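Local coordinates for protein endoglucanase (Humicola insolens, PDB 1DYS) that hydrolyses internal beta-1,4-glucosidic linkages of cellulose as a family 6 endoglucanase, an enzyme class that works in the recycling of plant biomass, at residues N4-R9 and V303-W308; L88-C93 and E101-Q106. One frame throughout, in Å; residues are numbered along the deposited sequence.

Contact 1 of 2, residues N4-R9 and V303-W308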
loop_
_atom_site.group_PDB
_atom_site.type_symbol
_atom_site.label_atom_id
_atom_site.label_comp_id
_atom_site.label_asym_id
_atom_site.label_seq_id
_atom_site.Cartn_x
_atom_site.Cartn_y
_atom_site.Cartn_z
ATOM N N ASN A 4 29.031 21.593 -3.188
ATOM C CA ASN A 4 28.217 20.386 -3.455
ATOM C C ASN A 4 28.254 19.638 -2.143
ATOM O O ASN A 4 29.276 19.307 -1.539
ATOM C CB ASN A 4 28.837 19.647 -4.622
ATOM C CG ASN A 4 28.478 18.181 -4.767
ATOM O OD1 ASN A 4 27.596 17.703 -4.054
ATOM N ND2 ASN A 4 29.161 17.482 -5.669
ATOM N N PRO A 5 27.090 19.331 -1.590
ATOM C CA PRO A 5 27.014 18.661 -0.298
ATOM C C PRO A 5 27.547 17.244 -0.270
ATOM O O PRO A 5 27.761 16.655 0.801
ATOM C CB PRO A 5 25.540 18.717 0.129
ATOM C CG PRO A 5 24.827 19.123 -1.121
ATOM C CD PRO A 5 25.790 19.704 -2.131
ATOM N N PHE A 6 27.722 16.605 -1.431
ATOM C CA PHE A 6 28.179 15.228 -1.502
ATOM C C PHE A 6 29.718 15.159 -1.587
ATOM O O PHE A 6 30.275 14.089 -1.469
ATOM C CB PHE A 6 27.578 14.515 -2.710
ATOM C CG PHE A 6 26.099 14.245 -2.572
ATOM C CD1 PHE A 6 25.151 15.193 -2.959
ATOM C CD2 PHE A 6 25.675 13.046 -2.040
ATOM C CE1 PHE A 6 23.795 14.942 -2.842
ATOM C CE2 PHE A 6 24.328 12.792 -1.866
ATOM C CZ PHE A 6 23.409 13.741 -2.283
ATOM N N SER A 7 30.327 16.286 -1.913
ATOM C CA SER A 7 31.784 16.387 -2.018
ATOM C C SER A 7 32.504 15.821 -0.807
ATOM O O SER A 7 32.340 16.215 0.356
ATOM C CB SER A 7 32.178 17.868 -2.170
ATOM O OG SER A 7 33.318 18.005 -3.005
ATOM N N GLY A 8 33.334 14.806 -1.046
ATOM C CA GLY A 8 34.105 14.116 -0.060
ATOM C C GLY A 8 33.315 13.249 0.903
ATOM O O GLY A 8 33.852 12.717 1.866
ATOM N N ARG A 9 32.030 13.028 0.616
ATOM C CA ARG A 9 31.178 12.203 1.462
ATOM C C ARG A 9 30.810 10.895 0.776
ATOM O O ARG A 9 31.002 10.737 -0.417
ATOM C CB ARG A 9 29.938 13.019 1.869
ATOM C CG ARG A 9 30.287 14.120 2.848
ATOM C CD ARG A 9 29.103 14.900 3.412
ATOM N NE ARG A 9 29.607 15.840 4.424
ATOM C CZ ARG A 9 29.505 17.157 4.390
ATOM N NH1 ARG A 9 28.882 17.747 3.381
ATOM N NH2 ARG A 9 30.028 17.854 5.398
ATOM N N VAL A 303 25.410 18.662 -12.250
ATOM C CA VAL A 303 25.004 17.423 -11.562
ATOM C C VAL A 303 25.925 17.202 -10.366
ATOM O O VAL A 303 27.091 16.839 -10.492
ATOM C CB VAL A 303 25.006 16.220 -12.517
ATOM C CG1 VAL A 303 24.534 14.954 -11.785
ATOM C CG2 VAL A 303 24.070 16.419 -13.709
ATOM N N ASP A 304 25.417 17.468 -9.159
ATOM C CA ASP A 304 26.126 17.226 -7.939
ATOM C C ASP A 304 26.570 15.764 -7.739
ATOM O O ASP A 304 27.648 15.448 -7.237
ATOM C CB ASP A 304 25.318 17.579 -6.675
ATOM C CG ASP A 304 25.239 19.058 -6.371
ATOM O OD1 ASP A 304 26.063 19.849 -6.870
ATOM O OD2 ASP A 304 24.336 19.465 -5.601
ATOM N N ALA A 305 25.692 14.811 -8.047
ATOM C CA ALA A 305 26.061 13.421 -7.807
ATOM C C ALA A 305 25.134 12.453 -8.524
ATOM O O ALA A 305 23.983 12.779 -8.840
ATOM C CB ALA A 305 26.034 13.113 -6.305
ATOM N N ILE A 306 25.690 11.291 -8.819
ATOM C CA ILE A 306 24.872 10.155 -9.256
ATOM C C ILE A 306 24.590 9.419 -7.953
ATOM O O ILE A 306 25.496 9.279 -7.129
ATOM C CB ILE A 306 25.554 9.216 -10.286
ATOM C CG1 ILE A 306 25.594 9.984 -11.608
ATOM C CG2 ILE A 306 24.796 7.887 -10.374
ATOM C CD1 ILE A 306 26.553 9.526 -12.676
ATOM N N VAL A 307 23.325 9.129 -7.645
ATOM C CA VAL A 307 22.932 8.418 -6.443
ATOM C C VAL A 307 22.031 7.232 -6.788
ATOM O O VAL A 307 21.682 6.999 -7.971
ATOM C CB VAL A 307 22.160 9.364 -5.460
ATOM C CG1 VAL A 307 23.086 10.471 -4.961
ATOM C CG2 VAL A 307 20.940 9.921 -6.198
ATOM N N TRP A 308 21.726 6.367 -5.827
ATOM C CA TRP A 308 20.658 5.371 -5.943
ATOM C C TRP A 308 19.536 5.803 -4.970
ATOM O O TRP A 308 19.768 6.003 -3.762
ATOM C CB TRP A 308 21.036 3.940 -5.621
ATOM C CG TRP A 308 21.947 3.234 -6.561
ATOM C CD1 TRP A 308 22.640 3.766 -7.592
ATOM C CD2 TRP A 308 22.217 1.829 -6.541
ATOM N NE1 TRP A 308 23.349 2.764 -8.252
ATOM C CE2 TRP A 308 23.110 1.586 -7.614
ATOM C CE3 TRP A 308 21.799 0.764 -5.726
ATOM C CZ2 TRP A 308 23.596 0.289 -7.834
ATOM C CZ3 TRP A 308 22.283 -0.502 -5.958
ATOM C CH2 TRP A 308 23.158 -0.727 -7.033
#
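In N4 a chi1 of 160° sets CG anti to the backbone N, and in D304 CG stands beside its own backbone N, so that the two flat side-chain ends slide past each other in opposite directions. The amide and carboxylate planes are only 9° apart and stacked. N4 OD1 comes to 3.5 Å from D304 CB. Both ends of the amide are held. N4 ND2 donates to D304 O at 3.0 Å; it lies in the carbonyl plane on a lone pair, but the bond is bent, and the acceptor stands out of the amide plane. N4 OD1 accepts F6 N at 2.8 Å along a nearly straight N-H, the donor lying above the carbonyl plane, which defines an Asx turn inside the type I turn N4-S7. Together these two bonds fix the rotation of the amide. F6 is the third residue of that type I turn, and its side chain, with CG anti to the carbonyl carbon (chi1 -71°), is directed toward strand 303-307. A305 CB sits over one face of the F6 ring, displaced toward the rim and 4.2 Å from the centroid of the F6 ring: a CH-pi contact. Further out, F6 CE2 meets V307 CG1 at 4.1 Å, the two side chains crossing at about a right angle. P5 CD comes to 3.8 Å from D304 OD2. The carboxylate of D304 is satisfied elsewhere: OD2 by a salt bridge to R214 and a hydrogen bond to Y178, OD1 by Q262. The N-terminal loop thus lies against strand 303-307, a member of the parallel sheet that pairs with 262-266, while F6 also packs on Y178 of strand 175-180, I264 of 262-266 and I80 of 79-85.

Contact 2 of 2, residues L88-C93 and E101-Q106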
loop_
_atom_site.group_PDB
_atom_site.type_symbol
_atom_site.label_atom_id
_atom_site.label_comp_id
_atom_site.label_asym_id
_atom_site.label_seq_id
_atom_site.Cartn_x
_atom_site.Cartn_y
_atom_site.Cartn_z
ATOM N N LEU A 88 2.764 13.374 -0.003
ATOM C CA LEU A 88 1.848 14.456 -0.385
ATOM C C LEU A 88 0.399 14.042 -0.376
ATOM O O LEU A 88 -0.021 12.930 -0.737
ATOM C CB LEU A 88 2.204 14.824 -1.858
ATOM C CG LEU A 88 1.789 16.208 -2.361
ATOM C CD1 LEU A 88 2.521 17.296 -1.585
ATOM C CD2 LEU A 88 2.082 16.311 -3.858
ATOM N N PRO A 89 -0.460 14.943 0.074
ATOM C CA PRO A 89 -1.890 14.662 -0.005
ATOM C C PRO A 89 -2.266 14.551 -1.473
ATOM O O PRO A 89 -1.779 15.285 -2.366
ATOM C CB PRO A 89 -2.619 15.850 0.658
ATOM C CG PRO A 89 -1.496 16.513 1.376
ATOM C CD PRO A 89 -0.181 16.247 0.652
ATOM N N ASP A 90 -3.078 13.561 -1.821
ATOM C CA ASP A 90 -3.491 13.261 -3.184
ATOM C C ASP A 90 -2.287 12.963 -4.083
ATOM O O ASP A 90 -2.201 13.351 -5.266
ATOM C CB ASP A 90 -4.307 14.412 -3.798
ATOM C CG ASP A 90 -5.699 14.495 -3.186
ATOM O OD1 ASP A 90 -5.958 13.731 -2.227
ATOM O OD2 ASP A 90 -6.504 15.333 -3.664
ATOM N N ARG A 91 -1.323 12.296 -3.473
ATOM C CA ARG A 91 -0.074 11.850 -4.079
ATOM C C ARG A 91 -0.276 11.174 -5.423
ATOM O O ARG A 91 -1.254 10.451 -5.613
ATOM C CB ARG A 91 0.541 10.803 -3.124
ATOM C CG ARG A 91 2.068 10.722 -3.214
ATOM C CD ARG A 91 2.643 9.957 -2.030
ATOM N NE ARG A 91 2.331 8.509 -2.112
ATOM C CZ ARG A 91 2.801 7.673 -1.186
ATOM N NH1 ARG A 91 3.560 8.008 -0.141
ATOM N NH2 ARG A 91 2.445 6.369 -1.332
ATOM N N ASP A 92 0.596 11.512 -6.411
ATOM C CA ASP A 92 0.481 10.948 -7.750
ATOM C C ASP A 92 -0.930 11.144 -8.308
ATOM O O ASP A 92 -1.598 10.222 -8.759
ATOM C CB ASP A 92 0.822 9.456 -7.764
ATOM C CG ASP A 92 2.257 9.214 -7.336
ATOM O OD1 ASP A 92 3.132 9.640 -8.126
ATOM O OD2 ASP A 92 2.571 8.644 -6.262
ATOM N N CYS A 93 -1.314 12.439 -8.398
ATOM C CA CYS A 93 -2.727 12.717 -8.694
ATOM C C CYS A 93 -3.200 12.198 -10.023
ATOM O O CYS A 93 -4.394 11.938 -10.276
ATOM C CB CYS A 93 -3.014 14.220 -8.520
ATOM S SG CYS A 93 -2.201 15.273 -9.734
ATOM N N GLU A 101 -1.420 7.709 2.056
ATOM C CA GLU A 101 -2.437 7.729 3.095
ATOM C C GLU A 101 -3.154 9.058 3.259
ATOM O O GLU A 101 -4.243 9.037 3.886
ATOM C CB GLU A 101 -1.794 7.292 4.432
ATOM C CG GLU A 101 -0.830 8.396 4.918
ATOM C CD GLU A 101 0.138 7.831 5.938
ATOM O OE1 GLU A 101 0.031 6.661 6.368
ATOM O OE2 GLU A 101 1.044 8.607 6.309
ATOM N N LEU A 102 -2.653 10.145 2.679
ATOM C CA LEU A 102 -3.250 11.469 2.850
ATOM C C LEU A 102 -4.041 11.889 1.616
ATOM O O LEU A 102 -3.626 11.719 0.489
ATOM C CB LEU A 102 -2.193 12.538 3.148
ATOM C CG LEU A 102 -1.312 12.250 4.360
ATOM C CD1 LEU A 102 -0.353 13.419 4.575
ATOM C CD2 LEU A 102 -2.125 12.038 5.624
ATOM N N LYS A 103 -5.232 12.375 1.902
ATOM C CA LYS A 103 -6.157 12.852 0.863
ATOM C C LYS A 103 -6.585 14.267 1.204
ATOM O O LYS A 103 -6.876 14.561 2.375
ATOM C CB LYS A 103 -7.380 11.922 0.810
ATOM C CG LYS A 103 -7.008 10.465 0.515
ATOM C CD LYS A 103 -8.213 9.595 0.266
ATOM C CE LYS A 103 -7.810 8.313 -0.486
ATOM N NZ LYS A 103 -9.065 7.535 -0.756
ATOM N N LEU A 104 -6.662 15.135 0.198
ATOM C CA LEU A 104 -7.025 16.527 0.486
ATOM C C LEU A 104 -8.411 16.621 1.094
ATOM O O LEU A 104 -8.573 17.392 2.046
ATOM C CB LEU A 104 -6.862 17.422 -0.736
ATOM C CG LEU A 104 -5.409 17.664 -1.184
ATOM C CD1 LEU A 104 -5.444 18.331 -2.545
ATOM C CD2 LEU A 104 -4.677 18.508 -0.150
ATOM N N SER A 105 -9.333 15.772 0.647
ATOM C CA SER A 105 -10.692 15.763 1.170
ATOM C C SER A 105 -10.825 15.121 2.544
ATOM O O SER A 105 -11.955 15.035 3.060
ATOM C CB SER A 105 -11.571 15.042 0.137
ATOM O OG SER A 105 -11.103 13.724 -0.098
ATOM N N GLN A 106 -9.751 14.642 3.156
ATOM C CA GLN A 106 -9.721 14.087 4.487
ATOM C C GLN A 106 -8.703 14.864 5.316
ATOM O O GLN A 106 -7.813 14.320 5.980
ATOM C CB GLN A 106 -9.406 12.586 4.512
ATOM C CG GLN A 106 -10.389 11.718 3.714
ATOM C CD GLN A 106 -9.909 10.273 3.644
ATOM O OE1 GLN A 106 -8.766 9.920 3.972
ATOM N NE2 GLN A 106 -10.814 9.415 3.155
HETATM O O HOH W 1 -0.193 10.615 0.895
HETATM O O HOH W 2 -8.968 15.190 -2.283
#
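The long loop between strand 79-85 and helix 108-126, which carries the probable proton donor D92, returns so that 101-106 lies along 88-93. A type II turn, L88-R91, with a weak R91 N to L88 O bond, shapes the first arm and presents D90. Two bonds join the arms there. D90 N donates to L102 O at 3.0 Å, nearly straight at 165° but from above the carbonyl plane. The D90 side chain, with CG beside the backbone N (chi1 -72°), returns the grip: D90 OD1 accepts L104 N at 2.9 Å, met from above the carboxylate plane. D90 OD2 accepts a hydrogen bond from a water that in turn accepts a weak one from S105 N. L104 crosses D90 at about a right angle, L104 CD1 lying 3.4 Å from D90 OD2. The other branch is pressed onto the proline: L104 CD2 to P89 CB is 3.5 Å, tighter than usual carbon contact. Beside the D90 N to L102 O bond, another water donates to L88 O and accepts from L102 N. L102 also packs on F57 of the second subunit. D92 OD2 is hydrogen-bonded to S99 and Y86, and C93 is in a disulfide with C152. One main-chain bond and one side-chain-to-main-chain bond thus tie an active-site loop of the distorted alpha/beta barrel of family 6, whose active-site loops lie at the C-terminal strand ends.

From the N terminus, the chain enters contact 1 at 4-9, just ahead of strand 10-11, and meets its partner only at 303-308, 294 residues later. The span so closed contains the other seven strands of the parallel sheet, from 10-11 to 262-266. Contact 2 is nested inside this span and is local: 88-93 and 101-106 are 8 residues apart, within one loop between strand 79-85 and helix 108-126. The two centres lie 31 Å apart on opposite sides of the chain's centre, their nearest atoms about 17 Å apart, so they do not touch. Strand 79-85 connects them: R9 packs on its I80, and the loop of contact 2 follows it.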